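Local coordinates for outer surface protein (Bacillus cereus ATCC 14579, PDB 1X7F), which is of unknown function but probably acts as a 6-phospho-N-acetylmuramidase, hydrolysing the glycosidic bond of 6-phospho-N-acetylmuramic acid in sugars derived from the bacterial cell wall, at residues T130-T135 with H160-S165; Y174-T179 with I216-C221; D184-C189 with W239-I244; L270-H275 with E366-L371; P319-V324 with R357-G362. One frame throughout, in Å; residues are numbered along the deposited sequence. Where two conformers were deposited one is given.

Contact 1 (T130-T135 with H160-S165); sequences TEAKMT and HQANKS
Ala132 of the short helix 129-134 and Thr135, just beyond its listed range, meet residues 160-163 on the periphery of a (beta/alpha)8 barrel. The latter belong to the connection that runs from helix 153-157 into strand 167-170, the next strand but one after the strand that precedes helix 129-134. The apolar share of the contact is small and compact. Ala132 CB points at the loop and touches the CB atoms of both His160 and Ala162, each at 3.7 Å, so one methyl packs against two alternate residues of the loop. The polar share passes through a single hydroxyl. With OG1 placed between the backbone N and the carbonyl carbon (chi1 68°), Thr135 turns its hydroxyl back toward the preceding turn and also presents it to the loop. It gives its proton to Ala132 O at 2.6 Å while accepting a bent bond from Asn163 N (141° at the hydrogen). Beside that bond, Thr135 CB lies 3.5 Å from Asn163 O.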
# COMPACT_ATOMS: atom_id res chain seq x y z
N THR A 130 -6.62 -1.72 30.20
CA THR A 130 -5.58 -0.69 30.21
C THR A 130 -5.64 0.16 28.94
O THR A 130 -5.58 1.39 29.01
CB THR A 130 -4.18 -1.32 30.38
OG1 THR A 130 -4.14 -2.11 31.58
CG2 THR A 130 -3.12 -0.26 30.64
N GLU A 131 -5.76 -0.51 27.79
CA GLU A 131 -5.93 0.13 26.49
C GLU A 131 -7.13 1.08 26.49
O GLU A 131 -7.01 2.24 26.08
CB GLU A 131 -6.10 -0.92 25.38
CG GLU A 131 -4.82 -1.63 24.97
CD GLU A 131 -4.50 -2.86 25.81
OE1 GLU A 131 -4.88 -2.92 27.00
OE2 GLU A 131 -3.84 -3.78 25.28
N ALA A 132 -8.27 0.56 26.95
CA ALA A 132 -9.52 1.33 27.06
C ALA A 132 -9.34 2.65 27.81
O ALA A 132 -9.82 3.70 27.31
CB ALA A 132 -10.60 0.48 27.73
N LYS A 133 -8.67 2.60 28.98
CA LYS A 133 -8.44 3.79 29.81
C LYS A 133 -7.50 4.79 29.16
O LYS A 133 -7.60 6.01 29.40
CB LYS A 133 -7.93 3.42 31.20
CG LYS A 133 -9.03 3.09 32.20
CD LYS A 133 -8.95 1.65 32.68
CE LYS A 133 -8.03 1.53 33.91
NZ LYS A 133 -7.47 0.15 34.02
N MET A 134 -6.57 4.28 28.34
CA MET A 134 -5.61 5.14 27.65
C MET A 134 -6.24 5.99 26.54
O MET A 134 -5.75 7.08 26.23
CB MET A 134 -4.46 4.29 27.08
CG MET A 134 -3.50 3.78 28.14
SD MET A 134 -2.35 2.55 27.49
CE MET A 134 -1.14 3.60 26.68
N THR A 135 -7.34 5.49 25.96
CA THR A 135 -8.07 6.21 24.91
C THR A 135 -8.77 7.46 25.47
O THR A 135 -9.17 8.34 24.70
CB THR A 135 -9.09 5.30 24.19
OG1 THR A 135 -10.15 4.93 25.08
CG2 THR A 135 -8.47 3.97 23.82
N HIS A 160 -15.00 -2.66 27.43
CA HIS A 160 -14.83 -1.68 28.50
C HIS A 160 -15.24 -0.30 27.97
O HIS A 160 -15.41 -0.13 26.76
CB HIS A 160 -13.37 -1.67 29.00
CG HIS A 160 -12.83 -3.04 29.30
ND1 HIS A 160 -13.22 -3.77 30.40
CD2 HIS A 160 -11.94 -3.81 28.63
CE1 HIS A 160 -12.59 -4.93 30.41
NE2 HIS A 160 -11.80 -4.98 29.34
N GLN A 161 -15.43 0.67 28.86
CA GLN A 161 -15.76 2.03 28.42
C GLN A 161 -14.56 2.69 27.73
O GLN A 161 -13.67 3.25 28.37
CB GLN A 161 -16.28 2.88 29.58
CG GLN A 161 -17.81 2.96 29.68
CD GLN A 161 -18.47 1.64 30.11
OE1 GLN A 161 -18.28 0.60 29.47
NE2 GLN A 161 -19.26 1.70 31.17
N ALA A 162 -14.56 2.59 26.40
CA ALA A 162 -13.43 3.01 25.59
C ALA A 162 -13.85 3.98 24.48
O ALA A 162 -14.88 3.78 23.84
CB ALA A 162 -12.73 1.81 24.98
N ASN A 163 -13.03 5.01 24.27
CA ASN A 163 -13.21 5.91 23.14
C ASN A 163 -12.60 5.29 21.88
O ASN A 163 -11.40 5.44 21.63
CB ASN A 163 -12.58 7.29 23.42
CG ASN A 163 -12.69 8.26 22.23
OD1 ASN A 163 -13.40 7.97 21.25
ND2 ASN A 163 -11.97 9.41 22.32
N LYS A 164 -13.46 4.61 21.10
CA LYS A 164 -13.07 3.97 19.84
C LYS A 164 -12.37 4.95 18.88
O LYS A 164 -11.48 4.57 18.11
CB LYS A 164 -14.30 3.36 19.14
CG LYS A 164 -13.97 2.23 18.17
CD LYS A 164 -14.66 2.40 16.81
CE LYS A 164 -16.09 1.85 16.81
NZ LYS A 164 -16.56 1.65 15.40
N SER A 165 -12.78 6.22 18.96
CA SER A 165 -12.29 7.30 18.10
C SER A 165 -10.82 7.70 18.34
O SER A 165 -10.22 8.38 17.50
CB SER A 165 -13.23 8.51 18.22
OG SER A 165 -12.52 9.74 18.23

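Contact 2 (Y174-T179 with I216-C221)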
# COMPACT_ATOMS: atom_id res chain seq x y z
N TYR A 174 8.93 -6.89 9.83
CA TYR A 174 9.71 -8.11 10.13
C TYR A 174 11.11 -8.05 9.53
O TYR A 174 11.29 -8.28 8.32
CB TYR A 174 8.92 -9.36 9.70
CG TYR A 174 7.65 -9.48 10.50
CD1 TYR A 174 6.47 -8.86 10.07
CD2 TYR A 174 7.64 -10.15 11.73
CE1 TYR A 174 5.30 -8.92 10.84
CE2 TYR A 174 6.48 -10.24 12.50
CZ TYR A 174 5.32 -9.61 12.05
OH TYR A 174 4.18 -9.68 12.82
N PRO A 175 12.10 -7.72 10.38
CA PRO A 175 13.50 -7.55 9.97
C PRO A 175 14.18 -8.84 9.54
O PRO A 175 15.14 -8.77 8.77
CB PRO A 175 14.20 -7.04 11.25
CG PRO A 175 13.06 -6.52 12.11
CD PRO A 175 11.92 -7.44 11.82
N GLN A 176 13.73 -9.98 10.08
CA GLN A 176 14.30 -11.28 9.72
C GLN A 176 13.60 -11.84 8.47
O GLN A 176 12.38 -11.98 8.45
CB GLN A 176 14.22 -12.29 10.89
CG GLN A 176 14.85 -13.64 10.54
CD GLN A 176 14.68 -14.71 11.61
OE1 GLN A 176 14.75 -15.90 11.30
NE2 GLN A 176 14.47 -14.31 12.85
N LYS A 177 14.37 -12.15 7.43
CA LYS A 177 13.81 -12.73 6.20
C LYS A 177 12.96 -13.99 6.51
O LYS A 177 13.29 -14.79 7.40
CB LYS A 177 14.88 -13.00 5.13
CG LYS A 177 16.02 -13.90 5.57
CD LYS A 177 16.70 -14.61 4.40
CE LYS A 177 17.64 -13.71 3.62
NZ LYS A 177 18.68 -14.55 2.96
N PHE A 178 11.85 -14.12 5.79
CA PHE A 178 10.94 -15.25 5.89
C PHE A 178 10.08 -15.28 7.16
O PHE A 178 9.31 -16.23 7.36
CB PHE A 178 11.66 -16.58 5.66
CG PHE A 178 12.21 -16.75 4.25
CD1 PHE A 178 13.58 -16.87 4.02
CD2 PHE A 178 11.34 -16.82 3.15
CE1 PHE A 178 14.09 -17.07 2.73
CE2 PHE A 178 11.84 -17.00 1.85
CZ PHE A 178 13.22 -17.14 1.65
N THR A 179 10.18 -14.24 8.00
CA THR A 179 9.34 -14.16 9.20
C THR A 179 8.18 -13.20 9.05
O THR A 179 7.40 -13.04 9.99
CB THR A 179 10.14 -13.83 10.48
OG1 THR A 179 10.67 -12.50 10.37
CG2 THR A 179 11.34 -14.76 10.63
N ILE A 216 20.17 -6.85 12.82
CA ILE A 216 19.62 -7.59 11.67
C ILE A 216 18.55 -6.80 10.94
O ILE A 216 17.54 -6.40 11.53
CB ILE A 216 19.06 -8.98 12.11
CG1 ILE A 216 20.11 -9.78 12.90
CG2 ILE A 216 18.43 -9.75 10.90
CD1 ILE A 216 21.42 -10.07 12.19
N ASN A 217 18.77 -6.59 9.65
CA ASN A 217 17.82 -5.87 8.83
C ASN A 217 17.77 -6.50 7.43
O ASN A 217 18.59 -6.19 6.59
CB ASN A 217 18.18 -4.36 8.78
CG ASN A 217 17.11 -3.51 8.07
OD1 ASN A 217 16.23 -4.04 7.39
ND2 ASN A 217 17.17 -2.19 8.25
N ASP A 218 16.82 -7.41 7.21
CA ASP A 218 16.62 -8.04 5.90
C ASP A 218 15.53 -7.32 5.13
O ASP A 218 14.89 -7.91 4.25
CB ASP A 218 16.24 -9.54 6.03
CG ASP A 218 17.30 -10.36 6.72
OD1 ASP A 218 18.49 -9.99 6.68
OD2 ASP A 218 17.05 -11.41 7.35
N GLY A 219 15.30 -6.06 5.47
CA GLY A 219 14.16 -5.30 4.98
C GLY A 219 13.05 -5.26 6.01
O GLY A 219 12.90 -6.18 6.82
N LEU A 220 12.27 -4.18 5.98
CA LEU A 220 11.28 -3.90 7.02
C LEU A 220 9.88 -3.75 6.44
O LEU A 220 9.39 -2.63 6.25
CB LEU A 220 11.70 -2.65 7.84
CG LEU A 220 13.08 -2.66 8.50
CD1 LEU A 220 13.28 -1.43 9.38
CD2 LEU A 220 13.30 -3.92 9.36
N CYS A 221 9.25 -4.87 6.13
CA CYS A 221 7.88 -4.87 5.62
C CYS A 221 7.03 -5.79 6.47
O CYS A 221 7.55 -6.58 7.26
CB CYS A 221 7.86 -5.33 4.15
SG CYS A 221 8.71 -6.90 3.92
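Tyr174 gives its backbone N-H to Cys221 O at 2.9 Å, a bent bond, and the same carbonyl oxygen lies at the edge of the tyrosine ring. Tyr174 O comes within 3.0 Å of Gly219 O; these are two acceptors with no bond between them, and Arg227 from outside the contact approaches both, its NH2 bonded to Tyr174 O and its NH1 weakly to Gly219 O. Pro175 follows, with its ring carbons over Leu220 CD2 (CB to CD2 3.8 Å) and its CA-H directed at Gly219 O. Its carbonyl receives Asp218 N at 2.7 Å, with the donor in the carbonyl plane. Beyond Gln176, the N-H of Lys177 makes a nearly straight bond to Asp218 OD2 (2.8 Å, 168°), using the lone pair that faces away from OD1. Lys177 CG, placed between its backbone N and carbonyl carbon, is drawn in beside that same oxygen at 3.2 Å. Asp218 therefore grips the opposing loop through both backbone and carboxylate, next to an Asx turn at Asn217. The contact joins the loops that follow strands 167-170 and 201-204, on the side where (beta/alpha)8 barrels carry their active sites.

Contact 3 (D184-C189 with W239-I244); sequences DYFIRC and WATGLI
Thr241 OG1 has two backbone partners while its methyl faces the neighbouring helix. The hydroxyl bonds to Leu238 O and accepts Leu243 N at 3.2 Å (159° at the hydrogen), closing an ST turn on the way from helix 231-240 to strand 246-249; Gly242, with positive phi, lies within that turn. Placing OG1 between the backbone N and carbonyl carbon (chi1 61°) leaves CG2 beside the N, directed at helix 183-195. There it reaches Ile187 CD1 at 4.1 Å and the edge of the Phe186 ring. The Ile187 and Leu243 side chains cross at about a right angle, with Leu243 CD1 resting on Ile187 CD1 (3.7 Å) and CG2. Phe186, whose ring also stacks with His171, brings CZ to Ile244 CG1 at 3.8 Å. Lys194 of the same helix bonds to Gly242 O alongside this packing. No hydrogen bond crosses the two segments: polar chemistry shapes the turn, and the fit rests on aliphatic groups of Ile187, Thr241, Leu243 and Ile244 and on the Phe186 ring.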
# COMPACT_ATOMS: atom_id res chain seq x y z
N ASP A 184 -3.01 -14.89 3.84
CA ASP A 184 -4.34 -15.11 4.43
C ASP A 184 -4.41 -14.65 5.89
O ASP A 184 -5.43 -14.11 6.32
CB ASP A 184 -4.78 -16.58 4.30
CG ASP A 184 -5.10 -16.98 2.85
OD1 ASP A 184 -5.45 -16.11 2.00
OD2 ASP A 184 -5.04 -18.17 2.47
N TYR A 185 -3.34 -14.87 6.66
CA TYR A 185 -3.28 -14.41 8.05
C TYR A 185 -3.37 -12.88 8.12
O TYR A 185 -4.13 -12.33 8.92
CB TYR A 185 -2.02 -14.95 8.76
CG TYR A 185 -1.85 -14.47 10.19
CD1 TYR A 185 -2.50 -15.11 11.24
CD2 TYR A 185 -1.03 -13.37 10.49
CE1 TYR A 185 -2.35 -14.68 12.55
CE2 TYR A 185 -0.88 -12.92 11.80
CZ TYR A 185 -1.55 -13.58 12.82
OH TYR A 185 -1.41 -13.15 14.12
N PHE A 186 -2.58 -12.21 7.27
CA PHE A 186 -2.54 -10.75 7.17
C PHE A 186 -3.92 -10.14 6.89
O PHE A 186 -4.26 -9.08 7.44
CB PHE A 186 -1.54 -10.36 6.08
CG PHE A 186 -1.69 -8.94 5.59
CD1 PHE A 186 -1.03 -7.89 6.23
CD2 PHE A 186 -2.48 -8.65 4.49
CE1 PHE A 186 -1.16 -6.59 5.79
CE2 PHE A 186 -2.62 -7.34 4.03
CZ PHE A 186 -1.95 -6.31 4.68
N ILE A 187 -4.69 -10.79 6.03
CA ILE A 187 -6.05 -10.37 5.70
C ILE A 187 -7.00 -10.54 6.89
O ILE A 187 -7.73 -9.61 7.21
CB ILE A 187 -6.55 -11.12 4.43
CG1 ILE A 187 -5.73 -10.71 3.18
CG2 ILE A 187 -8.07 -10.94 4.23
CD1 ILE A 187 -5.93 -9.26 2.66
N ARG A 188 -7.00 -11.71 7.53
CA ARG A 188 -7.82 -11.92 8.73
C ARG A 188 -7.57 -10.81 9.77
O ARG A 188 -8.53 -10.22 10.28
CB ARG A 188 -7.57 -13.30 9.37
CG ARG A 188 -8.18 -14.48 8.61
CD ARG A 188 -8.25 -15.82 9.38
NE ARG A 188 -6.99 -16.19 10.02
CZ ARG A 188 -5.99 -16.87 9.44
NH1 ARG A 188 -6.08 -17.29 8.18
NH2 ARG A 188 -4.89 -17.15 10.14
N CYS A 189 -6.30 -10.54 10.05
CA CYS A 189 -5.89 -9.48 10.98
C CYS A 189 -6.44 -8.12 10.59
O CYS A 189 -7.05 -7.43 11.41
CB CYS A 189 -4.36 -9.37 11.05
SG CYS A 189 -3.51 -10.72 11.89
N TRP A 239 -2.91 -1.17 -0.71
CA TRP A 239 -4.11 -0.39 -1.00
C TRP A 239 -5.14 -1.18 -1.79
O TRP A 239 -6.34 -1.00 -1.58
CB TRP A 239 -3.78 0.93 -1.72
CG TRP A 239 -3.17 2.00 -0.84
CD1 TRP A 239 -3.53 2.32 0.44
CD2 TRP A 239 -2.15 2.94 -1.21
NE1 TRP A 239 -2.76 3.36 0.90
CE2 TRP A 239 -1.91 3.77 -0.09
CE3 TRP A 239 -1.39 3.16 -2.38
CZ2 TRP A 239 -0.95 4.79 -0.10
CZ3 TRP A 239 -0.44 4.17 -2.38
CH2 TRP A 239 -0.21 4.96 -1.24
N ALA A 240 -4.69 -2.06 -2.68
CA ALA A 240 -5.63 -2.90 -3.47
C ALA A 240 -6.40 -3.93 -2.64
O ALA A 240 -7.45 -4.39 -3.08
CB ALA A 240 -4.91 -3.58 -4.66
N THR A 241 -5.90 -4.31 -1.47
CA THR A 241 -6.63 -5.25 -0.60
C THR A 241 -7.96 -4.62 -0.13
O THR A 241 -8.91 -5.32 0.20
CB THR A 241 -5.79 -5.70 0.64
OG1 THR A 241 -5.45 -4.56 1.43
CG2 THR A 241 -4.43 -6.32 0.24
N GLY A 242 -8.02 -3.29 -0.13
CA GLY A 242 -9.12 -2.55 0.49
C GLY A 242 -9.10 -2.55 2.01
O GLY A 242 -10.04 -2.07 2.64
N LEU A 243 -8.04 -3.08 2.62
CA LEU A 243 -8.02 -3.27 4.07
C LEU A 243 -6.98 -2.42 4.79
O LEU A 243 -6.88 -2.46 6.02
CB LEU A 243 -7.83 -4.76 4.43
CG LEU A 243 -8.89 -5.77 3.96
CD1 LEU A 243 -8.51 -7.18 4.40
CD2 LEU A 243 -10.33 -5.42 4.42
N ILE A 244 -6.20 -1.66 4.03
CA ILE A 244 -5.11 -0.87 4.56
C ILE A 244 -5.31 0.56 4.11
O ILE A 244 -5.51 0.80 2.92
CB ILE A 244 -3.71 -1.43 4.12
CG1 ILE A 244 -3.48 -2.87 4.64
CG2 ILE A 244 -2.54 -0.52 4.57
CD1 ILE A 244 -3.39 -3.00 6.21

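Contact 4 (L270-H275 with E366-L371)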
# COMPACT_ATOMS: atom_id res chain seq x y z
N LEU A 270 -6.47 1.16 -8.72
CA LEU A 270 -5.46 0.26 -9.24
C LEU A 270 -4.91 0.73 -10.59
O LEU A 270 -5.68 1.01 -11.51
CB LEU A 270 -6.03 -1.14 -9.37
CG LEU A 270 -5.07 -2.27 -9.73
CD1 LEU A 270 -3.95 -2.43 -8.69
CD2 LEU A 270 -5.88 -3.54 -9.85
N GLN A 271 -3.58 0.81 -10.68
CA GLN A 271 -2.88 1.21 -11.90
C GLN A 271 -1.90 0.10 -12.26
O GLN A 271 -1.00 -0.21 -11.48
CB GLN A 271 -2.12 2.53 -11.73
CG GLN A 271 -2.94 3.71 -11.21
CD GLN A 271 -2.07 4.92 -10.93
OE1 GLN A 271 -1.27 4.92 -9.97
NE2 GLN A 271 -2.23 5.97 -11.74
N LEU A 272 -2.08 -0.49 -13.42
CA LEU A 272 -1.27 -1.63 -13.84
C LEU A 272 -0.27 -1.15 -14.86
O LEU A 272 -0.65 -0.61 -15.91
CB LEU A 272 -2.16 -2.73 -14.46
CG LEU A 272 -3.25 -3.29 -13.52
CD1 LEU A 272 -4.24 -4.16 -14.32
CD2 LEU A 272 -2.64 -4.09 -12.34
N LYS A 273 1.02 -1.31 -14.54
CA LYS A 273 2.09 -0.97 -15.47
C LYS A 273 2.06 -1.89 -16.71
O LYS A 273 2.14 -3.13 -16.58
CB LYS A 273 3.45 -1.00 -14.78
CG LYS A 273 4.59 -0.62 -15.69
CD LYS A 273 5.73 0.02 -14.94
CE LYS A 273 6.80 0.49 -15.92
NZ LYS A 273 8.08 0.85 -15.24
N VAL A 274 1.92 -1.28 -17.88
CA VAL A 274 1.88 -1.99 -19.16
C VAL A 274 3.13 -1.64 -19.99
O VAL A 274 3.61 -0.49 -19.99
CB VAL A 274 0.56 -1.67 -19.96
CG1 VAL A 274 0.48 -0.17 -20.34
CG2 VAL A 274 0.43 -2.53 -21.23
N HIS A 275 3.68 -2.65 -20.67
CA HIS A 275 4.71 -2.47 -21.67
C HIS A 275 4.13 -2.88 -23.02
O HIS A 275 3.66 -4.00 -23.19
CB HIS A 275 5.94 -3.35 -21.36
CG HIS A 275 6.56 -3.08 -20.03
ND1 HIS A 275 7.54 -2.12 -19.84
CD2 HIS A 275 6.36 -3.65 -18.82
CE1 HIS A 275 7.90 -2.10 -18.57
NE2 HIS A 275 7.21 -3.03 -17.93
N GLU A 366 5.78 -7.99 -15.16
CA GLU A 366 5.81 -9.32 -14.57
C GLU A 366 5.65 -9.30 -13.04
O GLU A 366 4.97 -10.15 -12.48
CB GLU A 366 7.12 -10.04 -14.95
CG GLU A 366 7.12 -11.55 -14.74
CD GLU A 366 8.52 -12.17 -14.80
OE1 GLU A 366 8.68 -13.36 -14.43
OE2 GLU A 366 9.49 -11.46 -15.21
N GLU A 367 6.29 -8.33 -12.38
CA GLU A 367 6.20 -8.20 -10.93
C GLU A 367 4.79 -7.84 -10.46
O GLU A 367 4.45 -8.03 -9.29
CB GLU A 367 7.24 -7.19 -10.41
CG GLU A 367 7.05 -5.76 -10.88
CD GLU A 367 7.67 -5.47 -12.24
OE1 GLU A 367 8.08 -6.40 -12.96
OE2 GLU A 367 7.74 -4.27 -12.59
N GLU A 368 3.96 -7.33 -11.37
CA GLU A 368 2.60 -6.86 -11.04
C GLU A 368 1.47 -7.82 -11.43
O GLU A 368 0.30 -7.48 -11.27
CB GLU A 368 2.32 -5.48 -11.65
CG GLU A 368 3.13 -4.32 -11.04
CD GLU A 368 2.65 -2.95 -11.47
OE1 GLU A 368 1.57 -2.84 -12.10
OE2 GLU A 368 3.35 -1.95 -11.18
N LEU A 369 1.80 -9.00 -11.94
CA LEU A 369 0.76 -9.91 -12.42
C LEU A 369 -0.18 -10.34 -11.30
O LEU A 369 -1.37 -10.52 -11.53
CB LEU A 369 1.35 -11.15 -13.14
CG LEU A 369 2.15 -10.95 -14.43
CD1 LEU A 369 2.54 -12.28 -15.04
CD2 LEU A 369 1.41 -10.11 -15.47
N PHE A 370 0.34 -10.52 -10.09
CA PHE A 370 -0.51 -10.90 -8.96
C PHE A 370 -1.60 -9.84 -8.69
O PHE A 370 -2.65 -10.14 -8.12
CB PHE A 370 0.35 -11.14 -7.71
CG PHE A 370 0.84 -9.88 -7.08
CD1 PHE A 370 0.13 -9.30 -6.03
CD2 PHE A 370 2.00 -9.26 -7.54
CE1 PHE A 370 0.58 -8.13 -5.45
CE2 PHE A 370 2.44 -8.09 -6.96
CZ PHE A 370 1.73 -7.52 -5.91
N LEU A 371 -1.36 -8.60 -9.12
CA LEU A 371 -2.30 -7.51 -8.91
C LEU A 371 -3.60 -7.68 -9.70
O LEU A 371 -4.64 -7.17 -9.29
CB LEU A 371 -1.65 -6.16 -9.22
CG LEU A 371 -0.69 -5.58 -8.18
CD1 LEU A 371 -0.13 -4.25 -8.67
CD2 LEU A 371 -1.32 -5.44 -6.77
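Glu368 stretches out from a 3-10 segment so that its carboxylate lies against the backbone of strand 270-276. CG stands anti to the carbonyl carbon (chi1 -69°) and the chain beyond it is extended, which carries OE1 to Lys273 N at 2.9 Å. The bond is nearly straight at the hydrogen (165°), yet the donor lies 35° out of the carboxylate plane. OE2 sits over Lys273 CB at 3.7 Å and forms a salt bridge with Lys236 NZ of helix 231-240, a lysine that also bonds to Gln271 O. One buried carboxylate is thereby shared between a strand amide and a lysine of the barrel. One helical turn on, Leu371 brings the apolar half. Its side chain and that of Leu272 slide past each other in opposite directions, Leu272 CD2 meeting Leu371 CB at 3.9 Å. Leu270 flanks them, with CD2 over Leu371 O at 3.9 Å and Leu270 CD1 4.2 Å from Leu371 CD1. Strand 270-276 lies between strands 358-364 and 380-384 in a mixed sheet, and the arrangement is that of a short helical connection between those two flanking strands, packed on the strand they enclose and facing the barrel helix 231-240.

Contact 5 (P319-V324 with R357-G362)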
# COMPACT_ATOMS: atom_id res chain seq x y z
N PRO A 319 -6.16 -3.89 -37.87
CA PRO A 319 -5.77 -4.89 -38.84
C PRO A 319 -5.21 -6.13 -38.15
O PRO A 319 -4.57 -6.02 -37.09
CB PRO A 319 -4.69 -4.18 -39.68
CG PRO A 319 -4.95 -2.71 -39.45
CD PRO A 319 -5.36 -2.65 -38.00
N VAL A 320 -5.50 -7.28 -38.73
CA VAL A 320 -4.96 -8.55 -38.27
C VAL A 320 -3.43 -8.54 -38.42
O VAL A 320 -2.91 -8.12 -39.45
CB VAL A 320 -5.60 -9.73 -39.07
CG1 VAL A 320 -4.99 -11.04 -38.69
CG2 VAL A 320 -7.12 -9.80 -38.84
N ARG A 321 -2.71 -8.95 -37.38
CA ARG A 321 -1.27 -9.25 -37.52
C ARG A 321 -0.93 -10.61 -36.91
O ARG A 321 -1.77 -11.48 -36.88
CB ARG A 321 -0.38 -8.12 -37.01
CG ARG A 321 -0.93 -7.32 -35.85
CD ARG A 321 -0.05 -6.15 -35.43
NE ARG A 321 -0.16 -5.99 -33.98
CZ ARG A 321 -0.94 -5.11 -33.37
NH1 ARG A 321 -1.66 -4.24 -34.07
NH2 ARG A 321 -0.99 -5.09 -32.03
N GLU A 322 0.31 -10.81 -36.46
CA GLU A 322 0.70 -12.13 -35.99
C GLU A 322 0.20 -12.35 -34.57
O GLU A 322 0.63 -11.67 -33.65
CB GLU A 322 2.22 -12.35 -36.07
CG GLU A 322 2.86 -12.11 -37.44
CD GLU A 322 2.25 -12.94 -38.57
OE1 GLU A 322 1.79 -14.09 -38.33
OE2 GLU A 322 2.23 -12.44 -39.72
N SER A 323 -0.74 -13.29 -34.44
CA SER A 323 -1.29 -13.68 -33.15
C SER A 323 -0.42 -14.74 -32.48
O SER A 323 0.14 -15.63 -33.14
CB SER A 323 -2.72 -14.19 -33.32
OG SER A 323 -3.63 -13.10 -33.48
N VAL A 324 -0.28 -14.61 -31.17
CA VAL A 324 0.54 -15.52 -30.37
C VAL A 324 -0.31 -16.16 -29.27
O VAL A 324 -1.41 -15.67 -28.94
CB VAL A 324 1.80 -14.80 -29.75
CG1 VAL A 324 2.76 -14.30 -30.84
CG2 VAL A 324 1.40 -13.64 -28.81
N ARG A 357 -8.25 -13.75 -34.11
CA ARG A 357 -9.20 -12.64 -33.98
C ARG A 357 -8.81 -11.59 -32.92
O ARG A 357 -9.53 -10.60 -32.69
CB ARG A 357 -10.61 -13.20 -33.72
CG ARG A 357 -11.09 -14.16 -34.84
CD ARG A 357 -12.34 -14.96 -34.49
NE ARG A 357 -12.21 -15.59 -33.18
CZ ARG A 357 -13.17 -16.25 -32.56
NH1 ARG A 357 -14.37 -16.38 -33.13
NH2 ARG A 357 -12.95 -16.77 -31.35
N LYS A 358 -7.67 -11.83 -32.27
CA LYS A 358 -7.12 -10.91 -31.29
C LYS A 358 -5.72 -10.45 -31.70
O LYS A 358 -4.94 -11.24 -32.21
CB LYS A 358 -7.04 -11.58 -29.92
CG LYS A 358 -8.36 -12.11 -29.41
CD LYS A 358 -8.24 -12.53 -27.96
CE LYS A 358 -9.40 -13.39 -27.52
NZ LYS A 358 -9.27 -13.74 -26.08
N ASN A 359 -5.42 -9.17 -31.48
CA ASN A 359 -4.06 -8.65 -31.60
C ASN A 359 -3.43 -8.52 -30.20
O ASN A 359 -4.10 -8.08 -29.27
CB ASN A 359 -4.05 -7.27 -32.27
CG ASN A 359 -4.40 -7.31 -33.76
OD1 ASN A 359 -4.63 -6.27 -34.36
ND2 ASN A 359 -4.44 -8.51 -34.36
N ILE A 360 -2.17 -8.91 -30.03
CA ILE A 360 -1.50 -8.62 -28.75
C ILE A 360 -0.99 -7.18 -28.75
O ILE A 360 -0.34 -6.74 -29.70
CB ILE A 360 -0.34 -9.62 -28.37
CG1 ILE A 360 0.30 -9.16 -27.04
CG2 ILE A 360 0.72 -9.72 -29.51
CD1 ILE A 360 1.36 -10.08 -26.47
N VAL A 361 -1.27 -6.45 -27.67
CA VAL A 361 -0.98 -5.01 -27.60
C VAL A 361 0.21 -4.73 -26.68
O VAL A 361 1.06 -3.90 -26.99
CB VAL A 361 -2.26 -4.22 -27.17
CG1 VAL A 361 -1.95 -2.80 -26.79
CG2 VAL A 361 -3.28 -4.23 -28.31
N GLY A 362 0.27 -5.46 -25.57
CA GLY A 362 1.34 -5.31 -24.60
C GLY A 362 1.25 -6.34 -23.50
O GLY A 362 0.52 -7.32 -23.60
O HOH W 1 -3.08 -10.78 -34.71
O HOH W 2 -1.02 -9.78 -32.68
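A loop crosses over the first residues of strand 358-364 here, the two segments running 87° apart, with Arg321 and Ser323 reaching over to the strand's carbonyls. Ser323 OG gives a short bond to Lys358 O (2.6 Å), nearly along the C=O axis; Asp355 O is a second carbonyl partner of this hydroxyl, so its one proton has two claimants. Arg321, its chain bent at chi3, lays one guanidinium face over Asn359 CB and sends NH2 to Ile360 O at 2.9 Å. That oxygen is in the guanidinium plane, but the nitrogen sits 45° above the carbonyl plane. Asn359 crosses the arginine at about a right angle, its amide 38° from the guanidinium. As modelled, Asn359 OD1 is 2.7 Å from Pro319 O, two acceptors brought close together, and the orientation of this amide is doubtful. Two waters lie between the segments: one donates to Ser323 OG at 2.7 Å, and the other links Glu322 O (2.7 Å) to Ile360 N (3.0 Å). Val324 and Ile360 close the far end through their CG2 methyls, 4.0 Å apart. Strand 358-364 runs between strands 270-276 and 330-334, with a classic beta bulge at Val361 and Gly362 opposite Val331, while helix 282-289 supplies Glu284 as salt-bridge partner of Arg321 NH2.

In the fold
Contacts 1, 2 and 3 belong to the (beta/alpha)8 barrel and contacts 4 and 5 to the mixed sheet. Contacts 2 and 3 alternate along the chain: both join the region around helix 183-195 to that around helix 231-240, with centres 19 Å apart and nearest atoms about 6 Å apart. Contact 3 touches contact 4 at the junction of the two halves, Ala240 CB lying 4.3 Å from Leu270 CD1. Contacts 4 and 5, 20 Å apart between centres, involve strands 270-276 and 358-364 respectively, neighbours in one sheet. Contact 1 lies 60 Å from contact 5, centre to centre. Contact 2 lies on the side where (beta/alpha)8 enzymes carry active sites; no ligand marks a site here.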